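PDB 1V2A: glutathione transferase gst1-6 from Anopheles dirus, which probably catalyses the conjugation of glutathione to electrophilic compounds, releasing a halide when the substrate is an organic halide, and works as a homodimer. Local coordinates for residues B[8-13]-B[102-107]; B[156-161]-B[183-188]; B[108-113]-B[118-123]; B[96-101]-B[136-141]. One frame throughout, in Å; residues are numbered along the deposited sequence.

Contact 1: B[8-13]-B[102-107]. With GTS (glutathione sulfonic acid), chain F.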
loop_
_atom_site.group_PDB
_atom_site.type_symbol
_atom_site.label_atom_id
_atom_site.label_comp_id
_atom_site.label_asym_id
_atom_site.label_seq_id
_atom_site.Cartn_x
_atom_site.Cartn_y
_atom_site.Cartn_z
ATOM N N ILE B 8 -8.257 -6.179 -18.020
ATOM C CA ILE B 8 -7.226 -5.321 -18.578
ATOM C C ILE B 8 -6.525 -4.616 -17.424
ATOM O O ILE B 8 -5.363 -4.210 -17.533
ATOM C CB ILE B 8 -7.817 -4.267 -19.541
ATOM C CG1 ILE B 8 -8.384 -4.946 -20.790
ATOM C CG2 ILE B 8 -6.726 -3.309 -19.989
ATOM C CD1 ILE B 8 -9.546 -5.897 -20.533
ATOM N N SER B 9 -7.251 -4.483 -16.316
ATOM C CA SER B 9 -6.741 -3.852 -15.107
ATOM C C SER B 9 -5.864 -4.851 -14.345
ATOM O O SER B 9 -6.344 -5.899 -13.907
ATOM C CB SER B 9 -7.918 -3.402 -14.227
ATOM O OG SER B 9 -7.495 -3.036 -12.924
ATOM N N PRO B 10 -4.562 -4.551 -14.202
ATOM C CA PRO B 10 -3.636 -5.435 -13.489
ATOM C C PRO B 10 -4.053 -5.660 -12.022
ATOM O O PRO B 10 -3.967 -6.769 -11.508
ATOM C CB PRO B 10 -2.292 -4.716 -13.633
ATOM C CG PRO B 10 -2.427 -4.028 -14.965
ATOM C CD PRO B 10 -3.828 -3.456 -14.864
ATOM N N PRO B 11 -4.497 -4.604 -11.326
ATOM C CA PRO B 11 -4.907 -4.811 -9.934
ATOM C C PRO B 11 -6.019 -5.865 -9.820
ATOM O O PRO B 11 -5.984 -6.711 -8.932
ATOM C CB PRO B 11 -5.380 -3.419 -9.506
ATOM C CG PRO B 11 -4.501 -2.517 -10.311
ATOM C CD PRO B 11 -4.502 -3.171 -11.668
ATOM N N CYS B 12 -6.998 -5.813 -10.723
ATOM C CA CYS B 12 -8.116 -6.765 -10.714
ATOM C C CYS B 12 -7.758 -8.239 -10.927
ATOM O O CYS B 12 -8.527 -9.114 -10.558
ATOM C CB CYS B 12 -9.148 -6.392 -11.780
ATOM S SG CYS B 12 -9.962 -4.823 -11.565
ATOM N N GLN B 13 -6.604 -8.527 -11.514
ATOM C CA GLN B 13 -6.253 -9.921 -11.783
ATOM C C GLN B 13 -5.855 -10.724 -10.557
ATOM O O GLN B 13 -5.856 -11.957 -10.597
ATOM C CB GLN B 13 -5.128 -9.998 -12.828
ATOM C CG GLN B 13 -5.296 -9.024 -13.981
ATOM C CD GLN B 13 -4.184 -9.126 -15.006
ATOM O OE1 GLN B 13 -3.060 -9.505 -14.683
ATOM N NE2 GLN B 13 -4.490 -8.770 -16.252
ATOM N N THR B 102 5.880 0.782 -4.519
ATOM C CA THR B 102 7.199 0.878 -5.124
ATOM C C THR B 102 7.234 0.434 -6.571
ATOM O O THR B 102 7.398 1.257 -7.467
ATOM C CB THR B 102 8.240 0.054 -4.342
ATOM O OG1 THR B 102 8.328 0.550 -3.001
ATOM C CG2 THR B 102 9.615 0.147 -5.009
ATOM N N LEU B 103 7.057 -0.866 -6.794
ATOM C CA LEU B 103 7.109 -1.433 -8.138
ATOM C C LEU B 103 5.973 -1.055 -9.067
ATOM O O LEU B 103 6.213 -0.525 -10.145
ATOM C CB LEU B 103 7.217 -2.959 -8.059
ATOM C CG LEU B 103 7.429 -3.736 -9.368
ATOM C CD1 LEU B 103 8.449 -3.043 -10.258
ATOM C CD2 LEU B 103 7.899 -5.138 -9.037
ATOM N N TYR B 104 4.736 -1.324 -8.668
ATOM C CA TYR B 104 3.614 -1.006 -9.534
ATOM C C TYR B 104 3.411 0.497 -9.699
ATOM O O TYR B 104 2.940 0.964 -10.747
ATOM C CB TYR B 104 2.326 -1.659 -9.018
ATOM C CG TYR B 104 1.218 -1.618 -10.047
ATOM C CD1 TYR B 104 1.379 -2.235 -11.293
ATOM C CD2 TYR B 104 0.049 -0.893 -9.815
ATOM C CE1 TYR B 104 0.409 -2.123 -12.290
ATOM C CE2 TYR B 104 -0.937 -0.775 -10.809
ATOM C CZ TYR B 104 -0.745 -1.392 -12.041
ATOM O OH TYR B 104 -1.696 -1.271 -13.018
ATOM N N LYS B 105 3.771 1.255 -8.668
ATOM C CA LYS B 105 3.631 2.708 -8.701
ATOM C C LYS B 105 4.510 3.302 -9.786
ATOM O O LYS B 105 4.101 4.210 -10.514
ATOM C CB LYS B 105 4.027 3.308 -7.348
ATOM C CG LYS B 105 4.312 4.820 -7.347
ATOM C CD LYS B 105 3.048 5.694 -7.442
ATOM C CE LYS B 105 2.389 5.616 -8.816
ATOM N NZ LYS B 105 1.176 6.472 -8.964
ATOM N N ARG B 106 5.727 2.788 -9.879
ATOM C CA ARG B 106 6.679 3.270 -10.861
ATOM C C ARG B 106 6.390 2.731 -12.259
ATOM O O ARG B 106 6.817 3.321 -13.246
ATOM C CB ARG B 106 8.100 2.917 -10.407
ATOM C CG ARG B 106 8.498 3.657 -9.126
ATOM C CD ARG B 106 9.831 3.189 -8.586
ATOM N NE ARG B 106 10.091 3.734 -7.255
ATOM C CZ ARG B 106 11.194 3.491 -6.547
ATOM N NH1 ARG B 106 12.148 2.712 -7.044
ATOM N NH2 ARG B 106 11.344 4.020 -5.337
ATOM N N ILE B 107 5.657 1.620 -12.345
ATOM C CA ILE B 107 5.317 1.047 -13.645
ATOM C C ILE B 107 4.175 1.842 -14.259
ATOM O O ILE B 107 4.284 2.364 -15.356
ATOM C CB ILE B 107 4.826 -0.423 -13.544
ATOM C CG1 ILE B 107 5.911 -1.321 -12.962
ATOM C CG2 ILE B 107 4.399 -0.911 -14.919
ATOM C CD1 ILE B 107 7.278 -1.078 -13.548
HETATM N N1 GTS F . -4.952 0.358 -5.409
HETATM C CA1 GTS F . -6.111 -0.015 -6.169
HETATM C C1 GTS F . -6.207 -1.515 -6.040
HETATM O O11 GTS F . -7.321 -2.004 -6.055
HETATM O O12 GTS F . -5.177 -2.190 -5.904
HETATM C CB1 GTS F . -5.906 0.453 -7.591
HETATM C CG1 GTS F . -7.079 0.130 -8.537
HETATM C CD1 GTS F . -7.259 1.202 -9.601
HETATM O OE1 GTS F . -6.534 2.209 -9.654
HETATM N N2 GTS F . -8.245 0.943 -10.456
HETATM C CA2 GTS F . -8.552 1.862 -11.558
HETATM C C2 GTS F . -9.889 2.484 -11.337
HETATM O O2 GTS F . -10.836 1.807 -10.918
HETATM C CB2 GTS F . -8.634 1.203 -12.932
HETATM S SG2 GTS F . -7.148 0.385 -13.600
HETATM O O1S GTS F . -6.673 -0.676 -12.772
HETATM O O2S GTS F . -7.527 -0.135 -14.863
HETATM O O3S GTS F . -6.083 1.334 -13.763
HETATM N N3 GTS F . -9.950 3.774 -11.636
HETATM C CA3 GTS F . -11.177 4.501 -11.485
HETATM C C3 GTS F . -10.973 5.762 -10.727
HETATM O O31 GTS F . -11.967 6.455 -10.569
HETATM O O32 GTS F . -9.830 6.031 -10.324
#
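The sulfonate oxygen O1S of the bound GTS (glutathione sulfonic acid) accepts a short hydrogen bond of 2.5 Å from Ser9 OG, turned to it by a chi1 of 168°. O1S of the ligand also rests against the pyrrolidine of Pro11, with Pro11 CD 3.5 Å away. That ring, together with Pro10, takes the end of Tyr104 from helix 86-115. The tyrosine reaches over with its CG anti to N (chi1 -167°) and meets both pyrrolidines at about a right angle. Its hydroxyl sits among their carbons, Tyr104 OH lying 3.5 Å from Pro10 CG and 3.6 Å from Pro11 CD. Lower down the ring, Tyr104 CE1 is 4.0 Å from Pro10 CB and Tyr104 CE2 equally far from Pro11 CG. The prolines open a type I turn closed by Gln13 N to Pro10 O. Ser64, Ile51 and Glu63 are also hydrogen-bonded to the ligand. Serine at the thiol end of glutathione, here a sulfonate, is characteristic of Delta-class active sites between the thioredoxin-like and helical domains.

Contact 2: B[156-161]-B[183-188]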
loop_
_atom_site.group_PDB
_atom_site.type_symbol
_atom_site.label_atom_id
_atom_site.label_comp_id
_atom_site.label_asym_id
_atom_site.label_seq_id
_atom_site.Cartn_x
_atom_site.Cartn_y
_atom_site.Cartn_z
ATOM N N CYS B 156 0.065 -11.031 -6.448
ATOM C CA CYS B 156 -0.022 -9.587 -6.718
ATOM C C CYS B 156 1.157 -9.079 -7.550
ATOM O O CYS B 156 0.978 -8.269 -8.461
ATOM C CB CYS B 156 -0.072 -8.778 -5.413
ATOM S SG CYS B 156 -1.500 -9.094 -4.340
ATOM N N LEU B 157 2.360 -9.539 -7.226
ATOM C CA LEU B 157 3.554 -9.114 -7.952
ATOM C C LEU B 157 3.584 -9.679 -9.373
ATOM O O LEU B 157 4.228 -9.115 -10.268
ATOM C CB LEU B 157 4.810 -9.540 -7.183
ATOM C CG LEU B 157 5.064 -8.739 -5.899
ATOM C CD1 LEU B 157 6.167 -9.375 -5.077
ATOM C CD2 LEU B 157 5.412 -7.302 -6.280
ATOM N N LEU B 158 2.895 -10.799 -9.572
ATOM C CA LEU B 158 2.826 -11.417 -10.883
ATOM C C LEU B 158 1.953 -10.527 -11.764
ATOM O O LEU B 158 2.200 -10.385 -12.954
ATOM C CB LEU B 158 2.217 -12.817 -10.781
ATOM C CG LEU B 158 1.723 -13.410 -12.104
ATOM C CD1 LEU B 158 2.895 -13.534 -13.083
ATOM C CD2 LEU B 158 1.079 -14.768 -11.838
ATOM N N GLY B 159 0.931 -9.918 -11.173
ATOM C CA GLY B 159 0.075 -9.046 -11.955
ATOM C C GLY B 159 0.871 -7.821 -12.361
ATOM O O GLY B 159 0.862 -7.397 -13.512
ATOM N N THR B 160 1.589 -7.272 -11.394
ATOM C CA THR B 160 2.402 -6.088 -11.593
ATOM C C THR B 160 3.500 -6.245 -12.627
ATOM O O THR B 160 3.706 -5.362 -13.451
ATOM C CB THR B 160 3.038 -5.669 -10.269
ATOM O OG1 THR B 160 1.994 -5.345 -9.341
ATOM C CG2 THR B 160 3.957 -4.468 -10.463
ATOM N N VAL B 161 4.211 -7.366 -12.588
ATOM C CA VAL B 161 5.304 -7.573 -13.527
ATOM C C VAL B 161 4.876 -7.820 -14.970
ATOM O O VAL B 161 5.512 -7.313 -15.881
ATOM C CB VAL B 161 6.226 -8.719 -13.063
ATOM C CG1 VAL B 161 7.376 -8.900 -14.042
ATOM C CG2 VAL B 161 6.766 -8.404 -11.679
ATOM N N ARG B 183 7.684 -20.134 -12.455
ATOM C CA ARG B 183 7.329 -20.858 -11.238
ATOM C C ARG B 183 5.912 -20.542 -10.775
ATOM O O ARG B 183 5.103 -21.443 -10.546
ATOM C CB ARG B 183 8.303 -20.511 -10.100
ATOM C CG ARG B 183 9.412 -21.524 -9.865
ATOM C CD ARG B 183 10.043 -21.371 -8.480
ATOM N NE ARG B 183 10.799 -20.132 -8.351
ATOM C CZ ARG B 183 11.951 -19.896 -8.967
ATOM N NH1 ARG B 183 12.485 -20.818 -9.752
ATOM N NH2 ARG B 183 12.564 -18.733 -8.807
ATOM N N VAL B 184 5.615 -19.255 -10.634
ATOM C CA VAL B 184 4.305 -18.823 -10.166
ATOM C C VAL B 184 3.166 -19.184 -11.101
ATOM O O VAL B 184 2.150 -19.728 -10.672
ATOM C CB VAL B 184 4.288 -17.304 -9.920
ATOM C CG1 VAL B 184 2.886 -16.845 -9.553
ATOM C CG2 VAL B 184 5.264 -16.966 -8.815
ATOM N N ARG B 185 3.334 -18.885 -12.380
ATOM C CA ARG B 185 2.287 -19.179 -13.352
ATOM C C ARG B 185 2.050 -20.686 -13.470
ATOM O O ARG B 185 0.920 -21.134 -13.679
ATOM C CB ARG B 185 2.668 -18.558 -14.692
ATOM C CG ARG B 185 3.144 -17.130 -14.502
ATOM C CD ARG B 185 3.026 -16.279 -15.739
ATOM N NE ARG B 185 4.307 -16.016 -16.367
ATOM C CZ ARG B 185 4.583 -14.904 -17.031
ATOM N NH1 ARG B 185 3.663 -13.961 -17.141
ATOM N NH2 ARG B 185 5.780 -14.735 -17.575
ATOM N N ALA B 186 3.115 -21.469 -13.312
ATOM C CA ALA B 186 3.000 -22.918 -13.381
ATOM C C ALA B 186 2.177 -23.392 -12.193
ATOM O O ALA B 186 1.728 -24.532 -12.158
ATOM C CB ALA B 186 4.376 -23.568 -13.354
ATOM N N GLU B 187 1.974 -22.511 -11.220
ATOM C CA GLU B 187 1.198 -22.875 -10.042
ATOM C C GLU B 187 -0.188 -22.234 -10.027
ATOM O O GLU B 187 -0.989 -22.492 -9.128
ATOM C CB GLU B 187 1.980 -22.530 -8.771
ATOM C CG GLU B 187 3.362 -23.182 -8.734
ATOM C CD GLU B 187 4.017 -23.123 -7.369
ATOM O OE1 GLU B 187 5.220 -23.446 -7.276
ATOM O OE2 GLU B 187 3.329 -22.765 -6.389
ATOM N N MET B 188 -0.475 -21.396 -11.019
ATOM C CA MET B 188 -1.799 -20.776 -11.115
ATOM C C MET B 188 -2.636 -21.722 -11.988
ATOM O O MET B 188 -2.241 -22.058 -13.101
ATOM C CB MET B 188 -1.722 -19.394 -11.778
ATOM C CG MET B 188 -0.861 -18.375 -11.056
ATOM S SD MET B 188 -1.536 -17.830 -9.470
ATOM C CE MET B 188 -0.572 -18.831 -8.293
#
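Leu158 of helix 152-162 pushes its two methyls against Val184 and Arg185 in the last part of helix 175-185 and Met188 in the turn that follows, a contact inside the all-helical C-terminal domain of the glutathione transferase fold. The close part lies on the CD2 branch. Leu158 CD2 comes within 3.6 Å of Val184 CG1, the two side chains running antiparallel alongside one another. Both reach out with a branch anti to N (Leu158 chi1 163°; Val184 chi1 175°), which carries the methyls across the distance between backbones whose nearest CA atoms, those of Leu158 and Val184, are 7.6 Å apart. Met188, the last residue of the type I turn that begins at Arg185, adds a looser touch: its CG stands 4.2 Å from Leu158 CD2.

The other branch faces the partly exposed side. There Leu158 CD1 lies against the aliphatic part of Arg185 at a slant, 3.8 Å from Arg185 CD; the charged end of that chain has a weak hydrogen bond to Tyr191 and a long, weak ion pair with Glu182. Leu181 of helix 175-185 also packs on Leu158, while Leu150 touches both Val184 and Met188. A bend at chi3 (-106°) turns the arginine's guanidinium obliquely to the leucine methyl, with Arg185 NH1 4.2 Å from Leu158 CD1.

Contact 3: B[108-113]-B[118-123]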
loop_
_atom_site.group_PDB
_atom_site.type_symbol
_atom_site.label_atom_id
_atom_site.label_comp_id
_atom_site.label_asym_id
_atom_site.label_seq_id
_atom_site.Cartn_x
_atom_site.Cartn_y
_atom_site.Cartn_z
ATOM N N ILE B 108 3.072 1.899 -13.525
ATOM C CA ILE B 108 1.867 2.595 -13.936
ATOM C C ILE B 108 2.124 4.085 -14.172
ATOM O O ILE B 108 1.441 4.710 -14.981
ATOM C CB ILE B 108 0.754 2.384 -12.869
ATOM C CG1 ILE B 108 -0.439 1.664 -13.499
ATOM C CG2 ILE B 108 0.354 3.709 -12.234
ATOM C CD1 ILE B 108 -1.130 2.449 -14.565
ATOM N N ASP B 109 3.090 4.656 -13.454
ATOM C CA ASP B 109 3.420 6.064 -13.656
ATOM C C ASP B 109 3.902 6.181 -15.100
ATOM O O ASP B 109 3.410 7.007 -15.864
ATOM C CB ASP B 109 4.527 6.524 -12.701
ATOM C CG ASP B 109 3.992 6.973 -11.344
ATOM O OD1 ASP B 109 2.756 7.027 -11.168
ATOM O OD2 ASP B 109 4.815 7.283 -10.452
ATOM N N VAL B 110 4.849 5.326 -15.474
ATOM C CA VAL B 110 5.379 5.326 -16.832
ATOM C C VAL B 110 4.259 5.097 -17.852
ATOM O O VAL B 110 4.145 5.826 -18.835
ATOM C CB VAL B 110 6.445 4.229 -17.022
ATOM C CG1 VAL B 110 7.029 4.322 -18.416
ATOM C CG2 VAL B 110 7.552 4.379 -15.995
ATOM N N ILE B 111 3.424 4.091 -17.620
ATOM C CA ILE B 111 2.346 3.811 -18.561
ATOM C C ILE B 111 1.425 5.015 -18.742
ATOM O O ILE B 111 1.025 5.330 -19.870
ATOM C CB ILE B 111 1.496 2.591 -18.122
ATOM C CG1 ILE B 111 2.365 1.330 -18.093
ATOM C CG2 ILE B 111 0.321 2.412 -19.079
ATOM C CD1 ILE B 111 1.636 0.072 -17.673
ATOM N N HIS B 112 1.084 5.681 -17.641
ATOM C CA HIS B 112 0.199 6.848 -17.695
ATOM C C HIS B 112 0.754 7.955 -18.581
ATOM O O HIS B 112 0.003 8.680 -19.235
ATOM C CB HIS B 112 -0.043 7.417 -16.296
ATOM C CG HIS B 112 -1.002 6.621 -15.471
ATOM N ND1 HIS B 112 -1.989 5.837 -16.028
ATOM C CD2 HIS B 112 -1.168 6.539 -14.129
ATOM C CE1 HIS B 112 -2.724 5.308 -15.064
ATOM N NE2 HIS B 112 -2.247 5.720 -13.904
ATOM N N LEU B 113 2.072 8.103 -18.576
ATOM C CA LEU B 113 2.723 9.116 -19.389
ATOM C C LEU B 113 2.658 8.688 -20.846
ATOM O O LEU B 113 2.201 9.445 -21.702
ATOM C CB LEU B 113 4.179 9.288 -18.957
ATOM C CG LEU B 113 4.360 9.804 -17.529
ATOM C CD1 LEU B 113 5.835 9.831 -17.154
ATOM C CD2 LEU B 113 3.755 11.185 -17.424
ATOM N N GLU B 118 3.693 11.280 -23.486
ATOM C CA GLU B 118 4.747 12.020 -22.801
ATOM C C GLU B 118 5.861 11.018 -22.515
ATOM O O GLU B 118 5.680 9.817 -22.699
ATOM C CB GLU B 118 4.232 12.639 -21.492
ATOM C CG GLU B 118 2.993 13.518 -21.661
ATOM C CD GLU B 118 2.669 14.366 -20.428
ATOM O OE1 GLU B 118 2.856 13.884 -19.289
ATOM O OE2 GLU B 118 2.211 15.516 -20.602
ATOM N N GLN B 119 7.011 11.503 -22.066
ATOM C CA GLN B 119 8.130 10.615 -21.790
ATOM C C GLN B 119 8.640 10.621 -20.361
ATOM O O GLN B 119 8.723 11.659 -19.718
ATOM C CB GLN B 119 9.290 10.932 -22.724
ATOM C CG GLN B 119 9.125 10.378 -24.112
ATOM C CD GLN B 119 10.237 10.815 -25.026
ATOM O OE1 GLN B 119 11.391 10.930 -24.611
ATOM N NE2 GLN B 119 9.905 11.048 -26.284
ATOM N N PRO B 120 9.001 9.439 -19.848
ATOM C CA PRO B 120 9.512 9.336 -18.481
ATOM C C PRO B 120 10.890 9.983 -18.424
ATOM O O PRO B 120 11.655 9.913 -19.385
ATOM C CB PRO B 120 9.586 7.824 -18.248
ATOM C CG PRO B 120 8.591 7.254 -19.249
ATOM C CD PRO B 120 8.845 8.106 -20.454
ATOM N N SER B 121 11.200 10.631 -17.311
ATOM C CA SER B 121 12.504 11.256 -17.147
ATOM C C SER B 121 13.497 10.133 -16.864
ATOM O O SER B 121 13.092 9.003 -16.593
ATOM C CB SER B 121 12.470 12.218 -15.964
ATOM O OG SER B 121 12.051 11.541 -14.793
ATOM N N ASP B 122 14.789 10.437 -16.930
ATOM C CA ASP B 122 15.801 9.429 -16.653
ATOM C C ASP B 122 15.658 8.948 -15.223
ATOM O O ASP B 122 15.915 7.786 -14.927
ATOM C CB ASP B 122 17.210 9.991 -16.857
ATOM C CG ASP B 122 17.621 10.019 -18.316
ATOM O OD1 ASP B 122 17.079 10.844 -19.078
ATOM O OD2 ASP B 122 18.485 9.206 -18.701
ATOM N N GLU B 123 15.241 9.848 -14.338
ATOM C CA GLU B 123 15.064 9.505 -12.930
ATOM C C GLU B 123 14.013 8.420 -12.795
ATOM O O GLU B 123 14.222 7.420 -12.109
ATOM C CB GLU B 123 14.614 10.729 -12.128
ATOM C CG GLU B 123 14.498 10.471 -10.627
ATOM C CD GLU B 123 13.890 11.643 -9.869
ATOM O OE1 GLU B 123 12.723 11.995 -10.153
ATOM O OE2 GLU B 123 14.576 12.210 -8.985
#
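Leu113 O accepts the one hydrogen bond between the segments, from Glu118 N at 3.0 Å. The bond is moderately bent, 152° at the hydrogen. It ties the start of segment 118-123 back to the last turn of helix 86-115 as the chain reverses.

Apolar contacts continue along the same side. Pro120 and Val110 cross at about a right angle, and Val110 CG1 presses on Pro120 CG at 3.4 Å, tighter than usual for two carbons. Val110 brings CG1 to the ring by holding it anti to N (chi1 -176°). Leu113 lies between proline and glutamate, one methyl toward each: its CD1 is 3.9 Å from Pro120 CA.

Mixed contact completes the set at the solvent side, where Glu118 is exposed and the other methyl, Leu113 CD2, meets the carboxylate at 3.4 Å from Glu118 OE1. That carboxylate also has a weak, long ion pair with Lys116.

Ser121, as N-cap, opens helix 122-141, which supplies Leu128 against Val110, Gln124 against Leu113 and Met125 against Pro120; the contact thus closes the turn between helices 86-115 and 122-141 at the surface of the molecule.

Contact 4: B[96-101]-B[136-141]; sequences LFFDIG and EQFVTE
Phe138 points the edge of its ring into the face of Phe98, a T-shaped pair that carries the whole contact. The centroids of the Phe98 and Phe138 rings are 5.0 Å apart and their planes meet at 72°. A single atom does the touching: Phe138 CE1 sits over the middle of the Phe98 ring, 3.7 Å above its plane, with Phe98 CD2 at 3.9 Å. Phe98 swings CG anti to its N, whereas Phe138 keeps CG beside N and anti to the carbonyl carbon (chi1 -64°). At a chi2 of 167° the Phe138 ring plane nearly contains its own CA, which turns CE1 forward onto Phe98. Leu157 of helix 152-162 packs on Phe98, while Arg95 makes a cation-pi contact with Phe138 and Trp62 of the second subunit packs on it too. The buried pair spans 11.0 Å between Phe98 CA and Phe138 CA. Aromatic packing of this kind joins helices 86-115 and 122-141 in the helical domain of the glutathione transferase fold, at the dimer interface.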
loop_
_atom_site.group_PDB
_atom_site.type_symbol
_atom_site.label_atom_id
_atom_site.label_comp_id
_atom_site.label_asym_id
_atom_site.label_seq_id
_atom_site.Cartn_x
_atom_site.Cartn_y
_atom_site.Cartn_z
ATOM N N LEU B 96 3.984 -6.723 -0.142
ATOM C CA LEU B 96 2.731 -6.210 -0.678
ATOM C C LEU B 96 2.776 -4.681 -0.733
ATOM O O LEU B 96 2.282 -4.078 -1.678
ATOM C CB LEU B 96 1.533 -6.661 0.176
ATOM C CG LEU B 96 1.094 -8.132 0.151
ATOM C CD1 LEU B 96 -0.010 -8.354 1.181
ATOM C CD2 LEU B 96 0.598 -8.518 -1.233
ATOM N N PHE B 97 3.357 -4.052 0.285
ATOM C CA PHE B 97 3.454 -2.601 0.298
ATOM C C PHE B 97 4.530 -2.139 -0.664
ATOM O O PHE B 97 4.546 -0.989 -1.106
ATOM C CB PHE B 97 3.695 -2.078 1.719
ATOM C CG PHE B 97 2.447 -2.081 2.566
ATOM C CD1 PHE B 97 2.141 -3.167 3.377
ATOM C CD2 PHE B 97 1.544 -1.027 2.493
ATOM C CE1 PHE B 97 0.947 -3.208 4.109
ATOM C CE2 PHE B 97 0.348 -1.055 3.213
ATOM C CZ PHE B 97 0.048 -2.150 4.025
ATOM N N PHE B 98 5.412 -3.068 -1.001
ATOM C CA PHE B 98 6.475 -2.826 -1.963
ATOM C C PHE B 98 5.800 -2.748 -3.336
ATOM O O PHE B 98 6.148 -1.923 -4.181
ATOM C CB PHE B 98 7.460 -4.000 -1.945
ATOM C CG PHE B 98 8.339 -4.069 -3.158
ATOM C CD1 PHE B 98 9.388 -3.172 -3.325
ATOM C CD2 PHE B 98 8.104 -5.018 -4.147
ATOM C CE1 PHE B 98 10.189 -3.222 -4.461
ATOM C CE2 PHE B 98 8.894 -5.075 -5.278
ATOM C CZ PHE B 98 9.938 -4.179 -5.440
ATOM N N ASP B 99 4.812 -3.613 -3.531
ATOM C CA ASP B 99 4.075 -3.689 -4.781
ATOM C C ASP B 99 3.279 -2.438 -5.077
ATOM O O ASP B 99 3.487 -1.776 -6.098
ATOM C CB ASP B 99 3.127 -4.889 -4.747
ATOM C CG ASP B 99 2.516 -5.183 -6.097
ATOM O OD1 ASP B 99 3.277 -5.337 -7.068
ATOM O OD2 ASP B 99 1.277 -5.265 -6.189
ATOM N N ILE B 100 2.362 -2.105 -4.182
ATOM C CA ILE B 100 1.521 -0.951 -4.393
ATOM C C ILE B 100 2.273 0.369 -4.376
ATOM O O ILE B 100 1.992 1.246 -5.200
ATOM C CB ILE B 100 0.370 -0.892 -3.355
ATOM C CG1 ILE B 100 -0.632 0.180 -3.777
ATOM C CG2 ILE B 100 0.909 -0.584 -1.962
ATOM C CD1 ILE B 100 -1.820 0.332 -2.849
ATOM N N GLY B 101 3.228 0.511 -3.454
ATOM C CA GLY B 101 3.968 1.753 -3.343
ATOM C C GLY B 101 5.343 1.867 -3.979
ATOM O O GLY B 101 5.929 2.947 -3.980
ATOM N N GLU B 136 14.240 -8.460 -8.048
ATOM C CA GLU B 136 15.208 -9.443 -8.503
ATOM C C GLU B 136 15.884 -10.073 -7.281
ATOM O O GLU B 136 15.987 -11.294 -7.195
ATOM C CB GLU B 136 16.238 -8.771 -9.415
ATOM C CG GLU B 136 17.326 -9.694 -9.943
ATOM C CD GLU B 136 16.815 -10.749 -10.916
ATOM O OE1 GLU B 136 15.656 -10.654 -11.382
ATOM O OE2 GLU B 136 17.591 -11.673 -11.227
ATOM N N GLN B 137 16.324 -9.242 -6.333
ATOM C CA GLN B 137 16.969 -9.742 -5.115
ATOM C C GLN B 137 16.001 -10.608 -4.314
ATOM O O GLN B 137 16.359 -11.689 -3.861
ATOM C CB GLN B 137 17.457 -8.585 -4.229
ATOM C CG GLN B 137 18.618 -7.776 -4.807
ATOM C CD GLN B 137 19.018 -6.596 -3.928
ATOM O OE1 GLN B 137 19.393 -6.772 -2.767
ATOM N NE2 GLN B 137 18.945 -5.389 -4.483
ATOM N N PHE B 138 14.776 -10.127 -4.139
ATOM C CA PHE B 138 13.766 -10.872 -3.396
ATOM C C PHE B 138 13.641 -12.308 -3.909
ATOM O O PHE B 138 13.681 -13.266 -3.136
ATOM C CB PHE B 138 12.401 -10.178 -3.513
ATOM C CG PHE B 138 12.355 -8.802 -2.896
ATOM C CD1 PHE B 138 11.280 -7.952 -3.152
ATOM C CD2 PHE B 138 13.362 -8.366 -2.044
ATOM C CE1 PHE B 138 11.216 -6.681 -2.577
ATOM C CE2 PHE B 138 13.309 -7.101 -1.464
ATOM C CZ PHE B 138 12.229 -6.259 -1.730
ATOM N N VAL B 139 13.495 -12.451 -5.221
ATOM C CA VAL B 139 13.343 -13.771 -5.824
ATOM C C VAL B 139 14.644 -14.546 -6.025
ATOM O O VAL B 139 14.705 -15.480 -6.825
ATOM C CB VAL B 139 12.575 -13.671 -7.159
ATOM C CG1 VAL B 139 11.160 -13.206 -6.882
ATOM C CG2 VAL B 139 13.269 -12.699 -8.104
ATOM N N THR B 140 15.688 -14.151 -5.302
ATOM C CA THR B 140 16.965 -14.855 -5.368
ATOM C C THR B 140 17.209 -15.409 -3.967
ATOM O O THR B 140 17.671 -16.545 -3.803
ATOM C CB THR B 140 18.145 -13.934 -5.723
ATOM O OG1 THR B 140 18.382 -13.027 -4.639
ATOM C CG2 THR B 140 17.858 -13.155 -6.982
ATOM N N GLU B 141 16.894 -14.599 -2.959
ATOM C CA GLU B 141 17.065 -15.022 -1.580
ATOM C C GLU B 141 16.121 -16.198 -1.313
ATOM O O GLU B 141 16.374 -17.029 -0.439
ATOM C CB GLU B 141 16.789 -13.855 -0.632
ATOM C CG GLU B 141 15.451 -13.174 -0.826
ATOM C CD GLU B 141 15.332 -11.882 -0.029
ATOM O OE1 GLU B 141 15.572 -11.905 1.196
ATOM O OE2 GLU B 141 14.993 -10.840 -0.627
#

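Overall arrangement
From the N terminus, the loop after strand 2-5 enters contact 1, which closes only when the chain, having passed through the thioredoxin-like domain, reaches residues 102-107 of helix 86-115; it ties the two domains together. Contact 4 opens on that helix at 96-101, before contact 1 has closed, so the two cross. Contact 3 follows at 108-113, closes the short turn at 118-123, and lies wholly within the span of contact 4, which ends at 136-141; contact 3 joins the helix pair at its turn and contact 4 further along it. Contact 2 comes last, joining helices 152-162 and 175-185. Thr160 links it inward, packing on Tyr104 of contact 1 and probably hydrogen-bonding Asp99 of segment 96-101.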